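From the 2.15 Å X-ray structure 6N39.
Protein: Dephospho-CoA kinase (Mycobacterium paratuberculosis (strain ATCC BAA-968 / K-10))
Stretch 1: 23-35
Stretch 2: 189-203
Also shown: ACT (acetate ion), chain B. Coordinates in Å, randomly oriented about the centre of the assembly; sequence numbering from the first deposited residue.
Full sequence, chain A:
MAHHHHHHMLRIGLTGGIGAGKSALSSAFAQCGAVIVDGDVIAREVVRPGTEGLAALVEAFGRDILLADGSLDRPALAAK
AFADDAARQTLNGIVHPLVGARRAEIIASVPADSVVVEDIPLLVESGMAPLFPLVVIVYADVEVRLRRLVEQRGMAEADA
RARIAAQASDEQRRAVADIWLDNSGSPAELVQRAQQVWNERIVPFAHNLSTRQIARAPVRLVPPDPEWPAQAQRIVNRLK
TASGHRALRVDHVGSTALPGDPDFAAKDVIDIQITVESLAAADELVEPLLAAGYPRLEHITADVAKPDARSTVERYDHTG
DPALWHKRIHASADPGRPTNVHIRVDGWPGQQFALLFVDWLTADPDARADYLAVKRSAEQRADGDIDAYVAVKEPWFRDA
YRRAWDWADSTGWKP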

ATOM      1  N   SER A  23      19.882   6.753  -4.804  1.00 47.77           N
ATOM      2  CA  SER A  23      20.467   7.758  -3.917  1.00 56.15           C
ATOM      3  C   SER A  23      20.180   9.174  -4.401  1.00 49.20           C
ATOM      4  O   SER A  23      19.943  10.075  -3.588  1.00 48.24           O
ATOM      5  CB  SER A  23      21.979   7.541  -3.797  1.00 57.15           C
ATOM      6  OG  SER A  23      22.243   6.370  -3.051  1.00 74.43           O
ATOM      7  N   ALA A  24      20.204   9.390  -5.718  1.00 43.92           N
ATOM      8  CA  ALA A  24      19.847  10.697  -6.262  1.00 51.53           C
ATOM      9  C   ALA A  24      18.402  11.066  -5.926  1.00 48.37           C
ATOM     10  O   ALA A  24      18.111  12.216  -5.572  1.00 47.25           O
ATOM     11  CB  ALA A  24      20.073  10.708  -7.775  1.00 44.22           C
ATOM     12  N   LEU A  25      17.483  10.102  -6.009  1.00 45.33           N
ATOM     13  CA  LEU A  25      16.084  10.417  -5.736  1.00 43.55           C
ATOM     14  C   LEU A  25      15.881  10.674  -4.254  1.00 42.57           C
ATOM     15  O   LEU A  25      15.121  11.570  -3.861  1.00 41.12           O
ATOM     16  CB  LEU A  25      15.181   9.282  -6.227  1.00 37.80           C
ATOM     17  CG  LEU A  25      13.692   9.377  -5.868  1.00 40.46           C
ATOM     18  CD1 LEU A  25      13.084  10.729  -6.297  1.00 37.62           C
ATOM     19  CD2 LEU A  25      12.926   8.247  -6.515  1.00 37.94           C
ATOM     20  N   SER A  26      16.558   9.889  -3.420  1.00 39.97           N
ATOM     21  CA  SER A  26      16.570  10.136  -1.986  1.00 40.76           C
ATOM     22  C   SER A  26      17.020  11.565  -1.678  1.00 42.48           C
ATOM     23  O   SER A  26      16.393  12.272  -0.884  1.00 41.85           O
ATOM     24  CB  SER A  26      17.494   9.103  -1.329  1.00 48.81           C
ATOM     25  OG  SER A  26      17.620   9.328   0.050  1.00 59.15           O
ATOM     26  N   SER A  27      18.110  12.007  -2.306  1.00 37.26           N
ATOM     27  CA  SER A  27      18.576  13.371  -2.083  1.00 39.38           C
ATOM     28  C   SER A  27      17.550  14.395  -2.561  1.00 44.63           C
ATOM     29  O   SER A  27      17.357  15.429  -1.915  1.00 43.77           O
ATOM     30  CB  SER A  27      19.922  13.580  -2.777  1.00 42.58           C
ATOM     31  OG  SER A  27      20.317  14.941  -2.718  1.00 54.98           O
ATOM     32  N   ALA A  28      16.889  14.129  -3.693  1.00 41.00           N
ATOM     33  CA  ALA A  28      15.856  15.042  -4.190  1.00 42.69           C
ATOM     34  C   ALA A  28      14.710  15.197  -3.184  1.00 42.03           C
ATOM     35  O   ALA A  28      14.239  16.321  -2.905  1.00 44.19           O
ATOM     36  CB  ALA A  28      15.338  14.535  -5.538  1.00 36.74           C
ATOM     37  N   PHE A  29      14.266  14.077  -2.600  1.00 34.49           N
ATOM     38  CA  PHE A  29      13.230  14.178  -1.570  1.00 32.56           C
ATOM     39  C   PHE A  29      13.758  14.911  -0.337  1.00 38.69           C
ATOM     40  O   PHE A  29      13.039  15.717   0.266  1.00 36.78           O
ATOM     41  CB  PHE A  29      12.692  12.796  -1.197  1.00 34.46           C
ATOM     42  CG  PHE A  29      11.745  12.218  -2.214  1.00 36.15           C
ATOM     43  CD1 PHE A  29      10.745  13.002  -2.782  1.00 40.63           C
ATOM     44  CD2 PHE A  29      11.855  10.888  -2.606  1.00 39.66           C
ATOM     45  CE1 PHE A  29       9.865  12.467  -3.721  1.00 38.72           C
ATOM     46  CE2 PHE A  29      10.980  10.347  -3.540  1.00 39.10           C
ATOM     47  CZ  PHE A  29       9.994  11.137  -4.104  1.00 37.17           C
ATOM     48  N   ALA A  30      15.024  14.674   0.033  1.00 36.07           N
ATOM     49  CA  ALA A  30      15.600  15.408   1.163  1.00 40.11           C
ATOM     50  C   ALA A  30      15.611  16.910   0.895  1.00 40.13           C
ATOM     51  O   ALA A  30      15.463  17.723   1.816  1.00 39.37           O
ATOM     52  CB  ALA A  30      17.021  14.916   1.458  1.00 38.09           C
ATOM     53  N   GLN A  31      15.823  17.294  -0.359  1.00 43.50           N
ATOM     54  CA  GLN A  31      15.762  18.701  -0.723  1.00 41.60           C
ATOM     55  C   GLN A  31      14.343  19.242  -0.620  1.00 40.66           C
ATOM     56  O   GLN A  31      14.159  20.465  -0.572  1.00 37.11           O
ATOM     57  CB  GLN A  31      16.309  18.900  -2.134  1.00 38.73           C
ATOM     58  CG  GLN A  31      17.811  18.642  -2.227  1.00 53.61           C
ATOM     59  CD  GLN A  31      18.303  18.598  -3.658  1.00 64.58           C
ATOM     60  OE1 GLN A  31      18.977  17.646  -4.067  1.00 72.91           O
ATOM     61  NE2 GLN A  31      17.965  19.623  -4.432  1.00 64.07           N
ATOM     62  N   CYS A  32      13.342  18.367  -0.613  1.00 33.45           N
ATOM     63  CA  CYS A  32      11.991  18.834  -0.277  1.00 39.69           C
ATOM     64  C   CYS A  32      11.702  18.890   1.218  1.00 42.87           C
ATOM     65  O   CYS A  32      10.590  19.288   1.596  1.00 37.19           O
ATOM     66  CB  CYS A  32      10.937  17.949  -0.920  1.00 36.91           C
ATOM     67  SG  CYS A  32      10.983  18.053  -2.686  1.00 39.07           S
ATOM     68  N   GLY A  33      12.637  18.483   2.071  1.00 37.34           N
ATOM     69  CA  GLY A  33      12.414  18.468   3.500  1.00 34.34           C
ATOM     70  C   GLY A  33      12.074  17.111   4.103  1.00 36.68           C
ATOM     71  O   GLY A  33      11.748  17.050   5.293  1.00 41.59           O
ATOM     72  N   ALA A  34      12.148  16.030   3.330  1.00 32.89           N
ATOM     73  CA  ALA A  34      11.926  14.696   3.884  1.00 37.34           C
ATOM     74  C   ALA A  34      13.096  14.257   4.770  1.00 41.43           C
ATOM     75  O   ALA A  34      14.230  14.727   4.632  1.00 40.23           O
ATOM     76  CB  ALA A  34      11.734  13.676   2.765  1.00 35.38           C
ATOM     77  N   VAL A  35      12.808  13.325   5.679  1.00 38.14           N
ATOM     78  CA  VAL A  35      13.810  12.690   6.536  1.00 38.77           C
ATOM     79  C   VAL A  35      14.213  11.367   5.898  1.00 43.12           C
ATOM     80  O   VAL A  35      13.362  10.492   5.687  1.00 41.13           O
ATOM     81  CB  VAL A  35      13.271  12.458   7.956  1.00 41.65           C
ATOM     82  CG1 VAL A  35      14.268  11.649   8.782  1.00 39.70           C
ATOM     83  CG2 VAL A  35      12.958  13.794   8.620  1.00 45.57           C
TER
HETATM   84  C   ACT B 501      21.829   4.574  -7.050  1.00 65.35           C
HETATM   85  O   ACT B 501      21.524   3.827  -8.028  1.00 77.02           O
HETATM   86  OXT ACT B 501      21.731   4.326  -5.811  1.00 61.27           O
HETATM   87  CH3 ACT B 501      22.407   6.008  -7.402  1.00 51.90           C
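Stretch 2 189-203: ELVQRAQQVWNERIV

Stretch 2 packs on stretch 1 as one helix laid obliquely across another, an almost wholly apolar contact with no direct hydrogen bond across it and 598 Å² buried, both sides summed. Residues 189-203 are helical throughout, within a helix that extends beyond both ends of the stretch; a wider pi-type turn at 198-202 includes the bond from Ile 202 N to Val 197 O (3.1 Å). Its axis passes 8.9 Å from that of helix 23-31, with the N-to-C directions 53° apart (signed crossing angle -53°). The backbones come closest at Ala 28, whose CA lies 5.2 Å from Val 191 CA; Ala 28 CB also touches Ala 194 CB at 3.6 Å. Beside this point a water donates to Ala 28 O and to Val 191 O, each 3.1 Å from its oxygen, linking the two main chains. Toward the N-terminal ends, Leu 190 (chi1 t, chi2 p) reaches Ala 24, CD2 to CB 3.6 Å, while Leu 25 CD1 rests on Ala 194 CB at 3.7 Å. Phe 29 fits as a knob among Ala 194, Val 197, Trp 198 and Ile 202; its CB points sideways, but chi1 m brings the ring nearer, with CE1 4.0 Å from Ile 202 CD1 and CD1 4.1 Å from Trp 198 CE3. Trp 198 (chi1 t) lies against Cys 32, Gly 33 and Ala 34. Cys 32 CB sits over the face of its five-membered ring, 3.5 Å from Trp 198 CD2, and Cys 32 SG also lies over that face while approaching Gln 195 CA at 3.9 Å. Gly 33, with positive phi, closes the helix in a Schellman motif, Ala 34 N bonding back to Phe 29 O at 3.2 Å, and Ala 34 CB meets Trp 198 CZ3 at 3.7 Å.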

ATOM      1  N   GLU A 189      15.991  17.131 -14.123  1.00 45.51           N
ATOM      2  CA  GLU A 189      14.672  16.563 -14.393  1.00 46.15           C
ATOM      3  C   GLU A 189      14.212  15.664 -13.257  1.00 44.81           C
ATOM      4  O   GLU A 189      13.026  15.653 -12.914  1.00 41.77           O
ATOM      5  CB  GLU A 189      14.683  15.781 -15.705  1.00 45.17           C
ATOM      6  CG  GLU A 189      14.577  16.676 -16.922  1.00 54.34           C
ATOM      7  CD  GLU A 189      14.904  15.951 -18.214  1.00 62.08           C
ATOM      8  OE1 GLU A 189      15.709  14.999 -18.181  1.00 62.77           O
ATOM      9  OE2 GLU A 189      14.351  16.337 -19.263  1.00 66.97           O
ATOM     10  N   LEU A 190      15.138  14.903 -12.663  1.00 41.70           N
ATOM     11  CA  LEU A 190      14.790  14.080 -11.512  1.00 41.55           C
ATOM     12  C   LEU A 190      14.371  14.945 -10.329  1.00 44.27           C
ATOM     13  O   LEU A 190      13.380  14.648  -9.655  1.00 39.28           O
ATOM     14  CB  LEU A 190      15.969  13.177 -11.131  1.00 39.25           C
ATOM     15  CG  LEU A 190      15.787  12.242  -9.925  1.00 43.93           C
ATOM     16  CD1 LEU A 190      14.654  11.241 -10.132  1.00 37.12           C
ATOM     17  CD2 LEU A 190      17.088  11.508  -9.606  1.00 48.53           C
ATOM     18  N   VAL A 191      15.127  16.015 -10.046  1.00 38.12           N
ATOM     19  CA  VAL A 191      14.750  16.893  -8.935  1.00 33.94           C
ATOM     20  C   VAL A 191      13.348  17.457  -9.156  1.00 38.03           C
ATOM     21  O   VAL A 191      12.521  17.510  -8.230  1.00 37.74           O
ATOM     22  CB  VAL A 191      15.798  18.012  -8.756  1.00 41.88           C
ATOM     23  CG1 VAL A 191      15.256  19.159  -7.878  1.00 40.49           C
ATOM     24  CG2 VAL A 191      17.127  17.444  -8.182  1.00 42.01           C
ATOM     25  N   GLN A 192      13.065  17.890 -10.387  1.00 37.42           N
ATOM     26  CA  GLN A 192      11.747  18.434 -10.710  1.00 38.68           C
ATOM     27  C   GLN A 192      10.652  17.384 -10.526  1.00 43.77           C
ATOM     28  O   GLN A 192       9.590  17.663  -9.952  1.00 39.94           O
ATOM     29  CB  GLN A 192      11.753  18.955 -12.145  1.00 33.75           C
ATOM     30  CG  GLN A 192      10.433  19.603 -12.586  1.00 33.61           C
ATOM     31  CD  GLN A 192      10.505  20.069 -14.020  1.00 48.62           C
ATOM     32  OE1 GLN A 192      11.178  19.445 -14.844  1.00 40.50           O
ATOM     33  NE2 GLN A 192       9.816  21.164 -14.333  1.00 39.28           N
ATOM     34  N   ARG A 193      10.889  16.168 -11.026  1.00 34.53           N
ATOM     35  CA  ARG A 193       9.892  15.107 -10.909  1.00 38.47           C
ATOM     36  C   ARG A 193       9.629  14.761  -9.446  1.00 36.39           C
ATOM     37  O   ARG A 193       8.469  14.593  -9.030  1.00 38.67           O
ATOM     38  CB  ARG A 193      10.371  13.877 -11.686  1.00 43.59           C
ATOM     39  CG  ARG A 193       9.375  12.740 -11.736  1.00 48.55           C
ATOM     40  CD  ARG A 193       8.207  13.069 -12.662  1.00 57.50           C
ATOM     41  NE  ARG A 193       7.163  12.049 -12.565  1.00 66.71           N
ATOM     42  CZ  ARG A 193       5.989  12.236 -11.969  1.00 74.84           C
ATOM     43  NH1 ARG A 193       5.699  13.411 -11.426  1.00 78.23           N
ATOM     44  NH2 ARG A 193       5.097  11.254 -11.923  1.00 75.48           N
ATOM     45  N   ALA A 194      10.696  14.664  -8.646  1.00 32.84           N
ATOM     46  CA  ALA A 194      10.534  14.363  -7.227  1.00 32.82           C
ATOM     47  C   ALA A 194       9.739  15.459  -6.520  1.00 37.10           C
ATOM     48  O   ALA A 194       8.874  15.168  -5.684  1.00 36.38           O
ATOM     49  CB  ALA A 194      11.902  14.175  -6.565  1.00 32.30           C
ATOM     50  N   GLN A 195      10.006  16.729  -6.850  1.00 33.90           N
ATOM     51  CA  GLN A 195       9.248  17.799  -6.212  1.00 32.72           C
ATOM     52  C   GLN A 195       7.788  17.800  -6.654  1.00 40.47           C
ATOM     53  O   GLN A 195       6.905  18.210  -5.893  1.00 32.94           O
ATOM     54  CB  GLN A 195       9.862  19.162  -6.515  1.00 33.14           C
ATOM     55  CG  GLN A 195       9.265  20.258  -5.645  1.00 38.10           C
ATOM     56  CD  GLN A 195       9.808  21.620  -5.982  1.00 54.05           C
ATOM     57  OE1 GLN A 195       9.574  22.141  -7.076  1.00 55.13           O
ATOM     58  NE2 GLN A 195      10.538  22.214  -5.046  1.00 56.34           N
ATOM     59  N   GLN A 196       7.523  17.387  -7.886  1.00 37.48           N
ATOM     60  CA  GLN A 196       6.148  17.250  -8.356  1.00 43.43           C
ATOM     61  C   GLN A 196       5.391  16.217  -7.520  1.00 37.34           C
ATOM     62  O   GLN A 196       4.251  16.442  -7.095  1.00 33.19           O
ATOM     63  CB  GLN A 196       6.198  16.838  -9.823  1.00 43.28           C
ATOM     64  CG  GLN A 196       5.171  17.334 -10.746  1.00 62.83           C
ATOM     65  CD  GLN A 196       5.642  17.122 -12.177  1.00 81.07           C
ATOM     66  OE1 GLN A 196       5.368  16.085 -12.784  1.00 81.36           O
ATOM     67  NE2 GLN A 196       6.399  18.088 -12.703  1.00 83.12           N
ATOM     68  N   VAL A 197       6.015  15.067  -7.293  1.00 32.95           N
ATOM     69  CA  VAL A 197       5.401  14.032  -6.461  1.00 36.00           C
ATOM     70  C   VAL A 197       5.251  14.514  -5.022  1.00 36.00           C
ATOM     71  O   VAL A 197       4.227  14.264  -4.368  1.00 31.28           O
ATOM     72  CB  VAL A 197       6.228  12.738  -6.546  1.00 39.85           C
ATOM     73  CG1 VAL A 197       5.878  11.803  -5.404  1.00 42.56           C
ATOM     74  CG2 VAL A 197       6.001  12.072  -7.898  1.00 38.90           C
ATOM     75  N   TRP A 198       6.254  15.235  -4.520  1.00 34.73           N
ATOM     76  CA  TRP A 198       6.184  15.831  -3.189  1.00 34.84           C
ATOM     77  C   TRP A 198       4.974  16.747  -3.050  1.00 34.61           C
ATOM     78  O   TRP A 198       4.155  16.582  -2.141  1.00 35.74           O
ATOM     79  CB  TRP A 198       7.470  16.610  -2.906  1.00 34.75           C
ATOM     80  CG  TRP A 198       7.546  17.097  -1.500  1.00 32.65           C
ATOM     81  CD1 TRP A 198       7.251  18.341  -1.041  1.00 36.05           C
ATOM     82  CD2 TRP A 198       7.904  16.321  -0.356  1.00 31.48           C
ATOM     83  NE1 TRP A 198       7.433  18.402   0.320  1.00 35.36           N
ATOM     84  CE2 TRP A 198       7.822  17.169   0.764  1.00 32.25           C
ATOM     85  CE3 TRP A 198       8.286  14.990  -0.172  1.00 30.56           C
ATOM     86  CZ2 TRP A 198       8.127  16.735   2.050  1.00 37.52           C
ATOM     87  CZ3 TRP A 198       8.588  14.560   1.100  1.00 34.44           C
ATOM     88  CH2 TRP A 198       8.504  15.429   2.196  1.00 34.96           C
ATOM     89  N   ASN A 199       4.845  17.725  -3.952  1.00 33.54           N
ATOM     90  CA  ASN A 199       3.795  18.732  -3.827  1.00 29.74           C
ATOM     91  C   ASN A 199       2.416  18.152  -4.115  1.00 41.08           C
ATOM     92  O   ASN A 199       1.429  18.557  -3.497  1.00 32.58           O
ATOM     93  CB  ASN A 199       4.030  19.893  -4.795  1.00 34.90           C
ATOM     94  CG  ASN A 199       5.201  20.796  -4.399  1.00 38.19           C
ATOM     95  OD1 ASN A 199       5.896  20.556  -3.419  1.00 32.22           O
ATOM     96  ND2 ASN A 199       5.422  21.840  -5.191  1.00 31.47           N
ATOM     97  N   GLU A 200       2.309  17.264  -5.099  1.00 34.60           N
ATOM     98  CA  GLU A 200       0.990  16.846  -5.556  1.00 36.81           C
ATOM     99  C   GLU A 200       0.452  15.630  -4.810  1.00 31.45           C
ATOM    100  O   GLU A 200      -0.762  15.400  -4.829  1.00 38.31           O
ATOM    101  CB  GLU A 200       1.026  16.544  -7.059  1.00 36.85           C
ATOM    102  CG  GLU A 200       1.123  17.810  -7.901  1.00 38.82           C
ATOM    103  CD  GLU A 200       1.502  17.525  -9.357  1.00 50.71           C
ATOM    104  OE1 GLU A 200       1.341  16.369  -9.806  1.00 46.37           O
ATOM    105  OE2 GLU A 200       1.973  18.461 -10.041  1.00 51.19           O
ATOM    106  N   ARG A 201       1.309  14.864  -4.146  1.00 31.84           N
ATOM    107  CA  ARG A 201       0.857  13.622  -3.539  1.00 36.13           C
ATOM    108  C   ARG A 201       1.333  13.472  -2.095  1.00 33.19           C
ATOM    109  O   ARG A 201       0.529  13.195  -1.200  1.00 36.27           O
ATOM    110  CB  ARG A 201       1.318  12.429  -4.385  1.00 37.52           C
ATOM    111  CG  ARG A 201       0.438  11.222  -4.167  1.00 42.00           C
ATOM    112  CD  ARG A 201       0.639  10.156  -5.198  1.00 37.14           C
ATOM    113  NE  ARG A 201       0.082   8.907  -4.710  1.00 34.71           N
ATOM    114  CZ  ARG A 201       0.096   7.778  -5.399  1.00 42.94           C
ATOM    115  NH1 ARG A 201       0.629   7.754  -6.620  1.00 40.88           N
ATOM    116  NH2 ARG A 201      -0.445   6.687  -4.877  1.00 43.03           N
ATOM    117  N   ILE A 202       2.619  13.681  -1.838  1.00 32.62           N
ATOM    118  CA  ILE A 202       3.144  13.396  -0.507  1.00 29.82           C
ATOM    119  C   ILE A 202       2.700  14.449   0.499  1.00 37.85           C
ATOM    120  O   ILE A 202       2.251  14.111   1.601  1.00 40.76           O
ATOM    121  CB  ILE A 202       4.673  13.247  -0.551  1.00 33.41           C
ATOM    122  CG1 ILE A 202       5.036  11.991  -1.350  1.00 39.14           C
ATOM    123  CG2 ILE A 202       5.235  13.107   0.869  1.00 31.42           C
ATOM    124  CD1 ILE A 202       6.502  11.869  -1.684  1.00 40.43           C
ATOM    125  N   VAL A 203       2.813  15.741   0.146  1.00 31.76           N
ATOM    126  CA  VAL A 203       2.385  16.792   1.073  1.00 30.13           C
ATOM    127  C   VAL A 203       0.918  16.631   1.471  1.00 38.64           C
ATOM    128  O   VAL A 203       0.626  16.603   2.679  1.00 34.24           O
ATOM    129  CB  VAL A 203       2.697  18.181   0.486  1.00 34.36           C
ATOM    130  CG1 VAL A 203       1.878  19.246   1.190  1.00 36.46           C
ATOM    131  CG2 VAL A 203       4.210  18.505   0.598  1.00 33.97           C
TER
HETATM  132  O   HOH W   1      13.235  18.009  -5.251  1.00 43.28           O